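Local coordinates for protein homoserine dehydrogenase (Thermoplasma acidophilum, PDB 3ING) that probably catalyses the NADPH-dependent reduction of aspartate semialdehyde to homoserine, a shared step on the routes to threonine and methionine, at residues Asn123-Ile128 / Leu221-Phe226; Ile175-Arg180 / Val192-Lys197. One frame throughout, in Å; residues are numbered along the deposited sequence.

Interaction 1 of 2, residues Asn123-Ile128 / Leu221-Phe226. With EDO (1,2-ethanediol), chain I.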
loop_
_atom_site.group_PDB
_atom_site.type_symbol
_atom_site.label_atom_id
_atom_site.label_comp_id
_atom_site.label_asym_id
_atom_site.label_seq_id
_atom_site.Cartn_x
_atom_site.Cartn_y
_atom_site.Cartn_z
ATOM N N ASN A 123 -17.942 16.514 -7.510
ATOM C CA ASN A 123 -18.811 17.359 -8.298
ATOM C C ASN A 123 -18.160 17.996 -9.514
ATOM O O ASN A 123 -18.826 18.233 -10.528
ATOM C CB ASN A 123 -19.348 18.479 -7.388
ATOM C CG ASN A 123 -20.346 17.969 -6.357
ATOM O OD1 ASN A 123 -21.435 17.564 -6.719
ATOM N ND2 ASN A 123 -19.998 18.038 -5.083
ATOM N N LYS A 124 -16.869 18.289 -9.415
ATOM C CA LYS A 124 -16.163 19.112 -10.385
ATOM C C LYS A 124 -14.823 18.490 -10.838
ATOM O O LYS A 124 -13.849 19.200 -11.110
ATOM C CB LYS A 124 -15.911 20.501 -9.776
ATOM C CG LYS A 124 -17.171 21.280 -9.325
ATOM C CD LYS A 124 -17.455 22.538 -10.088
ATOM C CE LYS A 124 -17.182 22.423 -11.567
ATOM N NZ LYS A 124 -18.095 23.214 -12.401
ATOM N N TRP A 125 -14.808 17.176 -10.988
ATOM C CA TRP A 125 -13.596 16.440 -11.370
ATOM C C TRP A 125 -13.025 17.006 -12.648
ATOM O O TRP A 125 -11.837 17.284 -12.740
ATOM C CB TRP A 125 -13.939 14.969 -11.602
ATOM C CG TRP A 125 -12.782 14.127 -11.948
ATOM C CD1 TRP A 125 -12.207 13.971 -13.182
ATOM C CD2 TRP A 125 -12.016 13.324 -11.041
ATOM N NE1 TRP A 125 -11.147 13.111 -13.087
ATOM C CE2 TRP A 125 -11.011 12.701 -11.786
ATOM C CE3 TRP A 125 -12.089 13.080 -9.661
ATOM C CZ2 TRP A 125 -10.068 11.859 -11.209
ATOM C CZ3 TRP A 125 -11.157 12.234 -9.084
ATOM C CH2 TRP A 125 -10.156 11.632 -9.864
ATOM N N HIS A 126 -13.883 17.188 -13.637
ATOM C CA HIS A 126 -13.438 17.656 -14.948
ATOM C C HIS A 126 -12.741 19.013 -14.879
ATOM O O HIS A 126 -11.632 19.170 -15.380
ATOM C CB HIS A 126 -14.601 17.714 -15.951
ATOM C CG HIS A 126 -14.228 18.386 -17.240
ATOM N ND1 HIS A 126 -13.636 17.706 -18.288
ATOM C CD2 HIS A 126 -14.303 19.682 -17.624
ATOM C CE1 HIS A 126 -13.379 18.556 -19.270
ATOM N NE2 HIS A 126 -13.744 19.769 -18.882
ATOM N N ASP A 127 -13.400 19.995 -14.263
ATOM C CA ASP A 127 -12.847 21.327 -14.194
ATOM C C ASP A 127 -11.622 21.367 -13.318
ATOM O O ASP A 127 -10.655 22.040 -13.635
ATOM C CB ASP A 127 -13.887 22.316 -13.677
ATOM C CG ASP A 127 -15.025 22.511 -14.661
ATOM O OD1 ASP A 127 -14.709 22.600 -15.854
ATOM O OD2 ASP A 127 -16.201 22.548 -14.233
ATOM N N ILE A 128 -11.645 20.634 -12.216
ATOM C CA ILE A 128 -10.456 20.569 -11.382
ATOM C C ILE A 128 -9.277 19.956 -12.133
ATOM O O ILE A 128 -8.166 20.482 -12.061
ATOM C CB ILE A 128 -10.704 19.783 -10.090
ATOM C CG1 ILE A 128 -11.661 20.569 -9.190
ATOM C CG2 ILE A 128 -9.344 19.452 -9.400
ATOM C CD1 ILE A 128 -12.207 19.765 -8.003
ATOM N N LEU A 221 -13.472 7.289 -6.634
ATOM C CA LEU A 221 -12.959 5.938 -6.930
ATOM C C LEU A 221 -13.121 5.556 -8.396
ATOM O O LEU A 221 -12.159 5.136 -9.031
ATOM C CB LEU A 221 -13.643 4.872 -6.047
ATOM C CG LEU A 221 -13.253 4.778 -4.582
ATOM C CD1 LEU A 221 -14.321 3.968 -3.820
ATOM C CD2 LEU A 221 -11.861 4.177 -4.424
ATOM N N VAL A 222 -14.329 5.668 -8.925
ATOM C CA VAL A 222 -14.575 5.280 -10.319
ATOM C C VAL A 222 -13.746 6.162 -11.256
ATOM O O VAL A 222 -13.130 5.661 -12.185
ATOM C CB VAL A 222 -16.085 5.257 -10.693
ATOM C CG1 VAL A 222 -16.684 6.707 -10.844
ATOM C CG2 VAL A 222 -16.313 4.394 -11.993
ATOM N N ASN A 223 -13.679 7.474 -11.001
ATOM C CA ASN A 223 -12.878 8.379 -11.874
ATOM C C ASN A 223 -11.376 8.081 -11.772
ATOM O O ASN A 223 -10.666 8.056 -12.763
ATOM C CB ASN A 223 -13.141 9.862 -11.554
ATOM C CG ASN A 223 -14.547 10.295 -11.873
ATOM O OD1 ASN A 223 -15.286 9.601 -12.581
ATOM N ND2 ASN A 223 -14.897 11.502 -11.426
ATOM N N HIS A 224 -10.883 7.875 -10.558
ATOM C CA HIS A 224 -9.499 7.472 -10.391
ATOM C C HIS A 224 -9.149 6.141 -11.105
ATOM O O HIS A 224 -8.194 6.067 -11.826
ATOM C CB HIS A 224 -9.155 7.270 -8.928
ATOM C CG HIS A 224 -7.711 6.973 -8.712
ATOM N ND1 HIS A 224 -6.806 7.942 -8.333
ATOM C CD2 HIS A 224 -6.995 5.834 -8.861
ATOM C CE1 HIS A 224 -5.601 7.409 -8.238
ATOM N NE2 HIS A 224 -5.684 6.138 -8.564
ATOM N N ILE A 225 -9.914 5.090 -10.856
ATOM C CA ILE A 225 -9.565 3.783 -11.337
ATOM C C ILE A 225 -9.849 3.658 -12.816
ATOM O O ILE A 225 -8.988 3.123 -13.546
ATOM C CB ILE A 225 -10.305 2.700 -10.580
ATOM C CG1 ILE A 225 -9.880 2.745 -9.105
ATOM C CG2 ILE A 225 -10.045 1.319 -11.227
ATOM C CD1 ILE A 225 -10.717 1.901 -8.153
ATOM N N PHE A 226 -11.033 4.105 -13.271
ATOM C CA PHE A 226 -11.390 3.878 -14.676
ATOM C C PHE A 226 -11.249 5.069 -15.607
ATOM O O PHE A 226 -11.530 4.965 -16.793
ATOM C CB PHE A 226 -12.787 3.267 -14.745
ATOM C CG PHE A 226 -12.848 1.888 -14.122
ATOM C CD1 PHE A 226 -12.226 0.823 -14.737
ATOM C CD2 PHE A 226 -13.475 1.682 -12.910
ATOM C CE1 PHE A 226 -12.251 -0.437 -14.164
ATOM C CE2 PHE A 226 -13.509 0.414 -12.341
ATOM C CZ PHE A 226 -12.894 -0.634 -12.975
HETATM C C1 EDO I . -7.393 0.066 -14.721
HETATM O O1 EDO I . -8.768 -0.402 -14.790
HETATM C C2 EDO I . -6.828 0.203 -13.300
HETATM O O2 EDO I . -6.654 1.573 -12.784
HETATM O O HOH W 1 -10.471 10.511 -14.690
#

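Interaction 2 of 2, residues Ile175-Arg180 / Val192-Lys197. With EDO (1,2-ethanediol), chain F.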
loop_
_atom_site.group_PDB
_atom_site.type_symbol
_atom_site.label_atom_id
_atom_site.label_comp_id
_atom_site.label_asym_id
_atom_site.label_seq_id
_atom_site.Cartn_x
_atom_site.Cartn_y
_atom_site.Cartn_z
ATOM N N ILE A 175 -22.054 6.114 8.436
ATOM C CA ILE A 175 -23.242 5.328 8.017
ATOM C C ILE A 175 -23.077 3.875 8.432
ATOM O O ILE A 175 -24.013 3.232 8.881
ATOM C CB ILE A 175 -23.546 5.484 6.490
ATOM C CG1 ILE A 175 -24.916 4.874 6.137
ATOM C CG2 ILE A 175 -22.389 4.953 5.630
ATOM C CD1 ILE A 175 -25.539 5.375 4.821
ATOM N N ASN A 176 -21.862 3.355 8.346
ATOM C CA ASN A 176 -21.638 1.974 8.701
ATOM C C ASN A 176 -21.711 1.735 10.217
ATOM O O ASN A 176 -22.281 0.762 10.693
ATOM C CB ASN A 176 -20.330 1.484 8.085
ATOM C CG ASN A 176 -20.548 0.864 6.734
ATOM O OD1 ASN A 176 -21.123 -0.231 6.642
ATOM N ND2 ASN A 176 -20.137 1.571 5.660
ATOM N N TYR A 177 -21.154 2.675 10.963
ATOM C CA TYR A 177 -21.165 2.658 12.411
ATOM C C TYR A 177 -22.597 2.713 12.868
ATOM O O TYR A 177 -23.026 1.975 13.800
ATOM C CB TYR A 177 -20.385 3.889 12.891
ATOM C CG TYR A 177 -20.061 3.963 14.354
ATOM C CD1 TYR A 177 -19.139 3.106 14.913
ATOM C CD2 TYR A 177 -20.624 4.939 15.170
ATOM C CE1 TYR A 177 -18.808 3.179 16.261
ATOM C CE2 TYR A 177 -20.302 5.018 16.510
ATOM C CZ TYR A 177 -19.382 4.135 17.046
ATOM O OH TYR A 177 -18.984 4.192 18.361
ATOM N N VAL A 178 -23.371 3.585 12.220
ATOM C CA VAL A 178 -24.814 3.737 12.561
ATOM C C VAL A 178 -25.575 2.454 12.319
ATOM O O VAL A 178 -26.284 1.981 13.174
ATOM C CB VAL A 178 -25.493 4.889 11.765
ATOM C CG1 VAL A 178 -27.004 4.757 11.782
ATOM C CG2 VAL A 178 -25.049 6.258 12.335
ATOM N N ILE A 179 -25.441 1.886 11.134
ATOM C CA ILE A 179 -26.121 0.626 10.795
ATOM C C ILE A 179 -25.727 -0.475 11.778
ATOM O O ILE A 179 -26.570 -1.169 12.325
ATOM C CB ILE A 179 -25.752 0.209 9.325
ATOM C CG1 ILE A 179 -26.412 1.156 8.314
ATOM C CG2 ILE A 179 -26.162 -1.222 9.027
ATOM C CD1 ILE A 179 -25.896 0.970 6.885
ATOM N N ARG A 180 -24.429 -0.629 12.027
ATOM C CA ARG A 180 -23.987 -1.713 12.921
ATOM C C ARG A 180 -24.486 -1.566 14.361
ATOM O O ARG A 180 -24.858 -2.547 15.015
ATOM C CB ARG A 180 -22.474 -1.826 12.883
ATOM C CG ARG A 180 -21.994 -2.264 11.516
ATOM C CD ARG A 180 -20.507 -2.413 11.458
ATOM N NE ARG A 180 -20.034 -3.499 12.303
ATOM C CZ ARG A 180 -18.790 -3.971 12.308
ATOM N NH1 ARG A 180 -17.868 -3.473 11.512
ATOM N NH2 ARG A 180 -18.483 -4.967 13.107
ATOM N N VAL A 192 -25.002 8.543 16.851
ATOM C CA VAL A 192 -24.490 9.820 16.297
ATOM C C VAL A 192 -23.591 10.533 17.333
ATOM O O VAL A 192 -22.528 11.083 16.983
ATOM C CB VAL A 192 -25.639 10.771 15.829
ATOM C CG1 VAL A 192 -25.140 12.199 15.633
ATOM C CG2 VAL A 192 -26.319 10.201 14.532
ATOM N N ASP A 193 -23.984 10.473 18.608
ATOM C CA ASP A 193 -23.205 11.090 19.701
ATOM C C ASP A 193 -21.815 10.426 19.738
ATOM O O ASP A 193 -20.797 11.110 19.773
ATOM C CB ASP A 193 -23.959 10.909 21.013
ATOM C CG ASP A 193 -23.213 11.464 22.252
ATOM O OD1 ASP A 193 -22.573 12.501 22.178
ATOM O OD2 ASP A 193 -23.332 10.864 23.331
ATOM N N ASP A 194 -21.772 9.097 19.690
ATOM C CA ASP A 194 -20.503 8.407 19.651
ATOM C C ASP A 194 -19.682 8.740 18.414
ATOM O O ASP A 194 -18.479 8.872 18.525
ATOM C CB ASP A 194 -20.673 6.901 19.705
ATOM C CG ASP A 194 -21.058 6.408 21.084
ATOM O OD1 ASP A 194 -20.766 7.117 22.063
ATOM O OD2 ASP A 194 -21.650 5.321 21.158
ATOM N N ALA A 195 -20.310 8.811 17.239
ATOM C CA ALA A 195 -19.565 9.170 16.013
ATOM C C ALA A 195 -18.911 10.568 16.100
ATOM O O ALA A 195 -17.787 10.775 15.650
ATOM C CB ALA A 195 -20.473 9.072 14.773
ATOM N N ILE A 196 -19.638 11.525 16.679
ATOM C CA ILE A 196 -19.138 12.874 16.895
ATOM C C ILE A 196 -17.984 12.834 17.887
ATOM O O ILE A 196 -16.974 13.473 17.669
ATOM C CB ILE A 196 -20.275 13.843 17.356
ATOM C CG1 ILE A 196 -21.295 14.026 16.215
ATOM C CG2 ILE A 196 -19.714 15.161 17.796
ATOM C CD1 ILE A 196 -22.497 14.840 16.574
ATOM N N LYS A 197 -18.135 12.077 18.968
ATOM C CA LYS A 197 -17.060 11.900 19.944
ATOM C C LYS A 197 -15.814 11.303 19.311
ATOM O O LYS A 197 -14.726 11.774 19.578
ATOM C CB LYS A 197 -17.533 11.036 21.111
ATOM C CG LYS A 197 -18.400 11.790 22.087
ATOM C CD LYS A 197 -19.052 10.858 23.128
ATOM C CE LYS A 197 -19.795 11.690 24.188
ATOM N NZ LYS A 197 -20.537 10.858 25.192
HETATM C C1 EDO F . -17.470 -0.057 9.976
HETATM O O1 EDO F . -16.810 -1.099 10.710
HETATM C C2 EDO F . -17.928 1.078 10.896
HETATM O O2 EDO F . -16.935 2.116 10.928
#

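Interaction 1 of 2, residues Asn123-Ile128 / Leu221-Phe226
Trp125 lays one face of its indole against the side chain of Asn223, and this pair makes up most of the contact between helices 119-135 and 212-226. The fit is close: Asn223 CB sits 3.5 Å from the centroid of the six-membered ring, 9° off the ring normal, a CH-pi contact. Asn223 ND2 reaches over the same face toward the five-membered ring, 3.4 Å from Trp125 CG, the amide plane inclined 66° to the indole and not stacked flat on it. A chi1 of -178° sets the indole opposite the backbone N of Trp125 and sends it across to the neighbouring helix, where the two side chains slide past each other in opposite directions. Asn223 OD1 accepts from Thr228 OG1 and the backbone N of Tyr230, two bonds that would limit rotation of the buried amide over the indole. At the far end of the ring Trp125 CH2 approaches the backbone of His224, 3.9 Å from its N.

The other side is looser. No direct hydrogen bond joins the segments; instead a water accepts a weak bond from Trp125 NE1 at 3.1 Å and donates one to Asn223 O at 3.1 Å. Exposed His126, whose ring leads away from helix 212-226, hydrogen-bonds Glu229 OE1 through ND1, and a 1,2-ethanediol, probably from the crystallisation liquor, donates from O2 to Ile225 O at 2.9 Å.

The contact joins a helix of the Rossmann-type NAD-binding region to one in the region assigned to the homoserine dehydrogenase family. Tyr100 and Tyr103 of helix 97-108 touch Ile128, and Tyr100 also Lys124; helix 152-157 flanks Leu221, His224 and Ile225, and strand 249-258 lies against Leu221, Val222 and Phe226.

Interaction 2 of 2, residues Ile175-Arg180 / Val192-Lys197
Tyr177 bridges helices 173-183 and 188-198, its ring directed at Asp194 and Ala195, and it buries more surface across the contact than any other residue of the two segments. The contacts across are van der Waals in kind. Asp194 CB lies at the ring edge, in its plane, 3.5 Å from Tyr177 OH and 3.7 Å from Tyr177 CE2. The two side chains cross at about a right angle, with ring and carboxylate planes 70° apart. Next along the helix, Tyr177 CE2 comes to 3.9 Å from the backbone N of Ala195, while Tyr177 CD2 meets the methyl CB of Ala195 at 4.2 Å. Because chi1 of Tyr177 is -170°, CG points away from the residue's own N and the phenol is carried out to the neighbouring helix; Val178 contributes some buried area without a close contact.

Polar and charged interactions mostly lead elsewhere. Asp194 OD2 forms a salt bridge with Arg186, on the connection between the helices, and stands 4.0 Å from Tyr177 OH, with no hydrogen bond between them. Lys198 makes a cation-pi contact with the tyrosine ring. Within helix 188-198, Asp193 OD2 and Lys197 NZ form a long, weak salt bridge of 3.4 Å. Arg180 NH1 bonds Ile280 O and also, weakly, a 1,2-ethanediol O1.

Replacing Tyr177 with an alanine would probably open a gap beside Asp194 and Ala195 and leave Lys198 without its aromatic partner.

This pairing of two consecutive helices therefore relies on one tyrosine ring, edge-on to Asp194 CB and in van der Waals contact with Ala195, while the charge of Asp194 is probably balanced by Arg186 and makes no polar bond across the contact.

In the fold
The centres of interactions 1 and 2 are 28 Å apart and their nearest atoms about 11 Å, so the two do not touch. Interaction 1 joins the nucleotide-binding and homoserine dehydrogenase regions, whereas interaction 2, falling between its two segments in sequence, is local to the second region. Both share strand 249-258 as a neighbour. At interaction 2 the side chain of Ala195 is about 9 Å from bound NADPH and about 7 Å from Gly199, which binds it; at interaction 1 the side chain of Trp125 is about 10 Å from those of Lys118 and Lys217, predicted to bind NADPH and to donate a proton, respectively.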